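Local structure of triabin (Triatoma pallidipennis, 1AVG) at residues C[24-29]-C[135-140]. The protein inhibits thrombin by forming a non-covalent one-to-one complex with it, suppressing thrombin-driven fibrin formation and platelet aggregation while barely affecting its amidolytic activity. Sequence-based numbering, arbitrary orientation.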
ATOM      1  N   THR C  24     -19.320 -15.472 -11.087  1.00 30.14           N
ATOM      2  CA  THR C  24     -19.948 -14.527 -10.179  1.00 28.49           C
ATOM      3  C   THR C  24     -18.919 -13.625  -9.499  1.00 27.91           C
ATOM      4  O   THR C  24     -17.862 -14.079  -9.066  1.00 26.57           O
ATOM      5  CB  THR C  24     -20.759 -15.275  -9.085  1.00 25.63           C
ATOM      6  OG1 THR C  24     -21.687 -16.181  -9.706  1.00 29.97           O
ATOM      7  CG2 THR C  24     -21.521 -14.291  -8.205  1.00 15.31           C
ATOM      8  N   TRP C  25     -19.241 -12.337  -9.445  1.00 30.23           N
ATOM      9  CA  TRP C  25     -18.406 -11.332  -8.805  1.00 27.28           C
ATOM     10  C   TRP C  25     -19.325 -10.648  -7.815  1.00 27.69           C
ATOM     11  O   TRP C  25     -20.503 -10.435  -8.101  1.00 29.93           O
ATOM     12  CB  TRP C  25     -17.928 -10.287  -9.810  1.00 24.61           C
ATOM     13  CG  TRP C  25     -16.926 -10.774 -10.808  1.00 28.99           C
ATOM     14  CD1 TRP C  25     -17.169 -11.148 -12.100  1.00 30.14           C
ATOM     15  CD2 TRP C  25     -15.503 -10.847 -10.631  1.00 27.41           C
ATOM     16  NE1 TRP C  25     -15.987 -11.435 -12.742  1.00 27.77           N
ATOM     17  CE2 TRP C  25     -14.949 -11.253 -11.863  1.00 31.02           C
ATOM     18  CE3 TRP C  25     -14.643 -10.599  -9.554  1.00 26.90           C
ATOM     19  CZ2 TRP C  25     -13.570 -11.412 -12.045  1.00 30.43           C
ATOM     20  CZ3 TRP C  25     -13.275 -10.758  -9.738  1.00 19.76           C
ATOM     21  CH2 TRP C  25     -12.754 -11.159 -10.974  1.00 18.80           C
ATOM     22  N   TYR C  26     -18.804 -10.348  -6.637  1.00 26.21           N
ATOM     23  CA  TYR C  26     -19.567  -9.664  -5.604  1.00 18.49           C
ATOM     24  C   TYR C  26     -18.993  -8.263  -5.493  1.00 13.76           C
ATOM     25  O   TYR C  26     -17.787  -8.085  -5.504  1.00 14.05           O
ATOM     26  CB  TYR C  26     -19.445 -10.408  -4.280  1.00 12.74           C
ATOM     27  CG  TYR C  26     -20.181 -11.723  -4.262  1.00  7.06           C
ATOM     28  CD1 TYR C  26     -19.574 -12.890  -4.711  1.00 10.66           C
ATOM     29  CD2 TYR C  26     -21.480 -11.801  -3.769  1.00  8.48           C
ATOM     30  CE1 TYR C  26     -20.243 -14.111  -4.664  1.00 12.19           C
ATOM     31  CE2 TYR C  26     -22.157 -13.003  -3.715  1.00 10.58           C
ATOM     32  CZ  TYR C  26     -21.536 -14.157  -4.160  1.00 17.99           C
ATOM     33  OH  TYR C  26     -22.204 -15.360  -4.057  1.00 25.11           O
ATOM     34  N   LEU C  27     -19.861  -7.271  -5.388  1.00 15.86           N
ATOM     35  CA  LEU C  27     -19.428  -5.888  -5.319  1.00 20.14           C
ATOM     36  C   LEU C  27     -20.149  -5.115  -4.209  1.00 25.24           C
ATOM     37  O   LEU C  27     -21.349  -4.865  -4.301  1.00 27.69           O
ATOM     38  CB  LEU C  27     -19.658  -5.250  -6.693  1.00 11.23           C
ATOM     39  CG  LEU C  27     -19.803  -3.750  -6.911  1.00  7.33           C
ATOM     40  CD1 LEU C  27     -18.550  -3.006  -6.522  1.00  9.93           C
ATOM     41  CD2 LEU C  27     -20.099  -3.532  -8.375  1.00 14.65           C
ATOM     42  N   ALA C  28     -19.419  -4.769  -3.150  1.00 24.65           N
ATOM     43  CA  ALA C  28     -19.987  -4.026  -2.029  1.00 21.99           C
ATOM     44  C   ALA C  28     -19.534  -2.588  -2.115  1.00 22.92           C
ATOM     45  O   ALA C  28     -18.445  -2.297  -2.614  1.00 26.06           O
ATOM     46  CB  ALA C  28     -19.552  -4.626  -0.713  1.00 21.06           C
ATOM     47  N   HIS C  29     -20.373  -1.684  -1.625  1.00 25.25           N
ATOM     48  CA  HIS C  29     -20.041  -0.262  -1.661  1.00 28.55           C
ATOM     49  C   HIS C  29     -19.454   0.246  -0.357  1.00 33.48           C
ATOM     50  O   HIS C  29     -19.224   1.439  -0.194  1.00 38.38           O
ATOM     51  CB  HIS C  29     -21.264   0.568  -2.067  1.00 21.99           C
ATOM     52  CG  HIS C  29     -21.562   0.516  -3.531  1.00  8.25           C
ATOM     53  ND1 HIS C  29     -21.478   1.621  -4.347  1.00 13.87           N
ATOM     54  CD2 HIS C  29     -21.929  -0.513  -4.333  1.00  8.88           C
ATOM     55  CE1 HIS C  29     -21.782   1.281  -5.587  1.00 11.87           C
ATOM     56  NE2 HIS C  29     -22.058  -0.011  -5.604  1.00  5.44           N
ATOM     57  N   ASP C 135     -22.373 -11.248   2.647  1.00 41.22           N
ATOM     58  CA  ASP C 135     -23.015 -11.127   1.343  1.00 35.64           C
ATOM     59  C   ASP C 135     -24.000 -12.253   1.103  1.00 33.57           C
ATOM     60  O   ASP C 135     -23.783 -13.397   1.514  1.00 29.30           O
ATOM     61  CB  ASP C 135     -21.992 -11.162   0.198  1.00 29.94           C
ATOM     62  CG  ASP C 135     -20.930 -10.087   0.304  1.00 22.48           C
ATOM     63  OD1 ASP C 135     -21.194  -9.018   0.892  1.00 16.99           O
ATOM     64  OD2 ASP C 135     -19.821 -10.321  -0.223  1.00 19.10           O
ATOM     65  N   PRO C 136     -25.112 -11.936   0.436  1.00 36.04           N
ATOM     66  CA  PRO C 136     -26.111 -12.958   0.146  1.00 38.03           C
ATOM     67  C   PRO C 136     -25.459 -13.890  -0.869  1.00 42.93           C
ATOM     68  O   PRO C 136     -24.606 -13.460  -1.653  1.00 46.32           O
ATOM     69  CB  PRO C 136     -27.225 -12.154  -0.518  1.00 33.85           C
ATOM     70  CG  PRO C 136     -27.059 -10.776   0.056  1.00 32.19           C
ATOM     71  CD  PRO C 136     -25.582 -10.604   0.017  1.00 34.03           C
ATOM     72  N   ASP C 137     -25.811 -15.166  -0.839  1.00 45.16           N
ATOM     73  CA  ASP C 137     -25.248 -16.093  -1.811  1.00 46.49           C
ATOM     74  C   ASP C 137     -25.882 -15.726  -3.145  1.00 42.70           C
ATOM     75  O   ASP C 137     -27.080 -15.462  -3.210  1.00 42.45           O
ATOM     76  CB  ASP C 137     -25.590 -17.542  -1.437  1.00 51.47           C
ATOM     77  CG  ASP C 137     -25.006 -18.562  -2.408  1.00 55.13           C
ATOM     78  OD1 ASP C 137     -23.897 -18.334  -2.937  1.00 55.24           O
ATOM     79  OD2 ASP C 137     -25.655 -19.609  -2.627  1.00 60.22           O
ATOM     80  N   ALA C 138     -25.081 -15.673  -4.202  1.00 42.85           N
ATOM     81  CA  ALA C 138     -25.599 -15.341  -5.521  1.00 43.07           C
ATOM     82  C   ALA C 138     -26.766 -16.262  -5.867  1.00 46.10           C
ATOM     83  O   ALA C 138     -27.747 -15.822  -6.449  1.00 46.22           O
ATOM     84  CB  ALA C 138     -24.503 -15.453  -6.563  1.00 39.82           C
ATOM     85  N   LYS C 139     -26.683 -17.520  -5.441  1.00 48.13           N
ATOM     86  CA  LYS C 139     -27.730 -18.509  -5.701  1.00 50.06           C
ATOM     87  C   LYS C 139     -29.068 -18.135  -5.043  1.00 54.41           C
ATOM     88  O   LYS C 139     -30.138 -18.487  -5.541  1.00 57.10           O
ATOM     89  CB  LYS C 139     -27.265 -19.894  -5.235  1.00 43.34           C
ATOM     90  N   GLU C 140     -29.007 -17.432  -3.918  1.00 54.90           N
ATOM     91  CA  GLU C 140     -30.214 -17.020  -3.215  1.00 57.28           C
ATOM     92  C   GLU C 140     -30.834 -15.800  -3.887  1.00 58.06           C
ATOM     93  O   GLU C 140     -32.036 -15.764  -4.131  1.00 61.67           O
ATOM     94  CB  GLU C 140     -29.898 -16.668  -1.756  1.00 64.23           C
ATOM     95  CG  GLU C 140     -29.344 -17.814  -0.910  1.00 75.90           C
ATOM     96  CD  GLU C 140     -28.687 -17.340   0.388  1.00 79.61           C
ATOM     97  OE1 GLU C 140     -28.926 -16.187   0.816  1.00 79.89           O
ATOM     98  OE2 GLU C 140     -27.915 -18.126   0.980  1.00 82.77           O
TER
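Y26 carries most of this contact, and one bond gives it direction: the amide N of A138 donates to the Y26 OH over 2.9 Å, with an N-H...O angle of 153°. That amide opens the short helix 138-141, whose N-cap residue is D137, so the phenol oxygen takes up an N-H of the first turn; E140 N bonds back to D137 O (2.8 Å), closing a turn at the N-cap. P136 O lies at the ring edge, near its plane, 3.2 Å from Y26 CE2. The A138 methyl sits at the tip of the phenol, and T24 CG2 meets A138 CB at 3.6 Å. The T24 methyl, CG2, is directed to A138 because it lies anti to the backbone N, while OG1 is hydrogen-bonded to Q52 OE1. Farther back along the ring, D135 CB comes to 4.1 Å from Y26 CD2; the two side chains cross obliquely, though the carboxylate and ring planes are nearly parallel (14°). The D135 carboxylate itself is engaged elsewhere: OD2 accepts from S132 N and forms a salt bridge to a basic side chain of another protein chain.

Y26 is placed by its strand: CG lies anti to the carbonyl carbon (chi1 -71°), and its backbone pairs with E128. Y26 and A138 both touch V54. W25, the inward-facing tryptophan of the lipocalin G-x-W motif, packs with L27 against F127, stacks on F20 and makes a cation-pi contact with R129. On the outer face of the same strand, Y26 and T24 hold the C-terminal helix against the barrel of a lipocalin-like fold, here with strand order 1-3-2-4.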